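Local coordinates for nitrogenase molybdenum-iron protein alpha chain (Clostridium pasteurianum, PDB 5VPW) that reduces dinitrogen to ammonia at an iron-molybdenum cofactor, as part of the nitrogenase complex that spends ATP and ferredoxin electrons on nitrogen fixation, at residues A[336-341]-A[361-366]. Residues are numbered along the deposited sequence; the frame is centred on the assembly and turned at random.
Sequences GKTACL and DSLVAG
Leu363 N gives its hydrogen to Ala339 O over 2.8 Å, and at the far end of the pair Gly366 N reaches Leu341 O at the same 2.8 Å; both bonds are nearly straight, about 165° at the hydrogen. Between and before them, Ala339 N is bound to Asp361 O at 2.9 Å and Leu341 N to Val364 O at 3.1 Å, while Asp361 N makes a longer bond to Lys337 O. This is parallel pairing interrupted by a beta bulge. Ala339 stands beside Ser362, but Leu341 stands beside Ala365, one residue further on than regular pairing would give. The extra residue, Leu363, has a helix-like backbone (psi -39°), and the kink carries Val364 N to 4.2 Å from Ala339 O, where it is buried without a hydrogen-bond partner. CA-H groups of Thr338 and Ser362 also lean on Asp361 O and Ala339 O.

Side chains settle on two faces. On one, Cys340 SG lies 3.8 Å from Val364 CB, and Leu363 turns CD1 to Thr338 CB, 4.1 Å away. On the other, Leu341 CD1 lies 4.0 Å from Ala365 CB. Leu341 is modelled with a nearly eclipsed first torsion (chi1 -4°) and a widened CA-CB-CG angle, so its exact placement is doubtful.

The two strands are linked by helix 348-357 as a beta-alpha-beta crossover, and that helix covers the face of Leu341 and Ser362 through Tyr351, Met352 and Leu355. Val452 and Leu456 of helix 446-456 meet Cys340, Leu363 and Val364 on the opposite face. Strand 460-462 binds the outer edge of 338-343, strand 439-442 that of 361-367, so the pair occupies the interior of a mixed sheet.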
ATOM      1  N   GLY A 336     -31.603 -24.015   8.168  1.00 22.46           N
ATOM      2  CA  GLY A 336     -31.676 -25.113   7.194  1.00 23.03           C
ATOM      3  C   GLY A 336     -30.323 -25.520   6.657  1.00 28.29           C
ATOM      4  O   GLY A 336     -30.209 -26.521   5.954  1.00 26.47           O
ATOM      5  N   LYS A 337     -29.301 -24.715   6.938  1.00 22.11           N
ATOM      6  CA  LYS A 337     -27.930 -25.073   6.573  1.00 24.74           C
ATOM      7  C   LYS A 337     -27.344 -26.088   7.547  1.00 21.23           C
ATOM      8  O   LYS A 337     -27.865 -26.279   8.654  1.00 23.21           O
ATOM      9  CB  LYS A 337     -27.079 -23.804   6.476  1.00 22.09           C
ATOM     10  CG  LYS A 337     -27.509 -22.961   5.291  1.00 22.94           C
ATOM     11  CD  LYS A 337     -26.811 -21.616   5.232  1.00 24.22           C
ATOM     12  CE  LYS A 337     -27.484 -20.671   4.255  1.00 26.00           C
ATOM     13  NZ  LYS A 337     -27.467 -21.186   2.860  1.00 30.87           N
ATOM     14  N   THR A 338     -26.271 -26.760   7.130  1.00 19.96           N
ATOM     15  CA  THR A 338     -25.678 -27.803   7.959  1.00 16.91           C
ATOM     16  C   THR A 338     -24.200 -27.497   8.146  1.00 17.74           C
ATOM     17  O   THR A 338     -23.566 -26.871   7.288  1.00 17.73           O
ATOM     18  CB  THR A 338     -25.792 -29.208   7.285  1.00 22.22           C
ATOM     19  OG1 THR A 338     -25.123 -29.162   6.033  1.00 22.15           O
ATOM     20  CG2 THR A 338     -27.303 -29.641   7.046  1.00 23.92           C
ATOM     21  N   ALA A 339     -23.678 -27.981   9.256  1.00 18.61           N
ATOM     22  CA  ALA A 339     -22.283 -27.767   9.646  1.00 19.68           C
ATOM     23  C   ALA A 339     -21.660 -29.006  10.250  1.00 20.59           C
ATOM     24  O   ALA A 339     -22.361 -29.895  10.774  1.00 21.18           O
ATOM     25  CB  ALA A 339     -22.232 -26.660  10.703  1.00 17.95           C
ATOM     26  N   CYS A 340     -20.327 -29.009  10.204  1.00 20.03           N
ATOM     27  CA  CYS A 340     -19.500 -29.848  11.023  1.00 21.87           C
ATOM     28  C   CYS A 340     -18.501 -28.920  11.708  1.00 20.01           C
ATOM     29  O   CYS A 340     -18.254 -27.801  11.229  1.00 20.59           O
ATOM     30  CB  CYS A 340     -18.728 -30.853  10.180  1.00 21.90           C
ATOM     31  SG  CYS A 340     -19.811 -31.927   9.225  1.00 25.67           S
ATOM     32  N   LEU A 341     -17.948 -29.390  12.815  1.00 20.30           N
ATOM     33  CA  LEU A 341     -16.962 -28.633  13.550  1.00 22.86           C
ATOM     34  C   LEU A 341     -15.821 -29.520  14.001  1.00 24.03           C
ATOM     35  O   LEU A 341     -16.011 -30.702  14.245  1.00 27.23           O
ATOM     36  CB  LEU A 341     -17.475 -27.968  14.816  1.00 25.39           C
ATOM     37  CG  LEU A 341     -18.860 -27.916  15.363  1.00 35.93           C
ATOM     38  CD1 LEU A 341     -19.427 -29.315  15.442  1.00 38.42           C
ATOM     39  CD2 LEU A 341     -18.753 -27.263  16.743  1.00 31.49           C
ATOM     40  N   ASP A 361     -28.020 -27.160  11.675  1.00 18.34           N
ATOM     41  CA  ASP A 361     -27.824 -28.456  12.304  1.00 21.69           C
ATOM     42  C   ASP A 361     -26.360 -28.865  12.199  1.00 19.88           C
ATOM     43  O   ASP A 361     -25.783 -28.721  11.149  1.00 21.73           O
ATOM     44  CB  ASP A 361     -28.659 -29.490  11.577  1.00 27.45           C
ATOM     45  CG  ASP A 361     -30.152 -29.251  11.758  1.00 37.45           C
ATOM     46  OD1 ASP A 361     -30.559 -28.862  12.871  1.00 38.22           O
ATOM     47  OD2 ASP A 361     -30.916 -29.436  10.791  1.00 40.16           O
ATOM     48  N   SER A 362     -25.806 -29.427  13.264  1.00 22.05           N
ATOM     49  CA  SER A 362     -24.409 -29.904  13.285  1.00 21.36           C
ATOM     50  C   SER A 362     -24.380 -31.417  13.219  1.00 24.03           C
ATOM     51  O   SER A 362     -24.987 -32.087  14.068  1.00 25.33           O
ATOM     52  CB  SER A 362     -23.731 -29.435  14.562  1.00 19.22           C
ATOM     53  OG  SER A 362     -23.622 -28.033  14.568  1.00 23.41           O
ATOM     54  N   LEU A 363     -23.694 -31.957  12.218  1.00 23.46           N
ATOM     55  CA  LEU A 363     -23.718 -33.390  11.945  1.00 24.26           C
ATOM     56  C   LEU A 363     -22.523 -34.166  12.531  1.00 25.37           C
ATOM     57  O   LEU A 363     -22.682 -35.298  13.009  1.00 20.92           O
ATOM     58  CB  LEU A 363     -23.790 -33.604  10.434  1.00 29.17           C
ATOM     59  CG  LEU A 363     -24.890 -32.811   9.698  1.00 32.20           C
ATOM     60  CD1 LEU A 363     -24.721 -33.013   8.196  1.00 29.48           C
ATOM     61  CD2 LEU A 363     -26.284 -33.202  10.199  1.00 39.80           C
ATOM     62  N   VAL A 364     -21.326 -33.582  12.474  1.00 20.62           N
ATOM     63  CA  VAL A 364     -20.120 -34.294  12.915  1.00 22.03           C
ATOM     64  C   VAL A 364     -19.298 -33.333  13.761  1.00 23.36           C
ATOM     65  O   VAL A 364     -19.093 -32.163  13.365  1.00 20.84           O
ATOM     66  CB  VAL A 364     -19.219 -34.753  11.741  1.00 25.52           C
ATOM     67  CG1 VAL A 364     -17.946 -35.399  12.281  1.00 31.15           C
ATOM     68  CG2 VAL A 364     -19.940 -35.727  10.817  1.00 28.85           C
ATOM     69  N   ALA A 365     -18.880 -33.805  14.927  1.00 21.56           N
ATOM     70  CA  ALA A 365     -17.949 -33.057  15.777  1.00 21.66           C
ATOM     71  C   ALA A 365     -16.610 -33.807  15.859  1.00 23.33           C
ATOM     72  O   ALA A 365     -16.545 -34.931  16.357  1.00 22.75           O
ATOM     73  CB  ALA A 365     -18.545 -32.823  17.158  1.00 24.54           C
ATOM     74  N   GLY A 366     -15.568 -33.227  15.280  1.00 19.84           N
ATOM     75  CA  GLY A 366     -14.204 -33.772  15.401  1.00 21.45           C
ATOM     76  C   GLY A 366     -13.434 -33.116  16.520  1.00 22.19           C
ATOM     77  O   GLY A 366     -13.768 -31.982  16.951  1.00 19.90           O
TER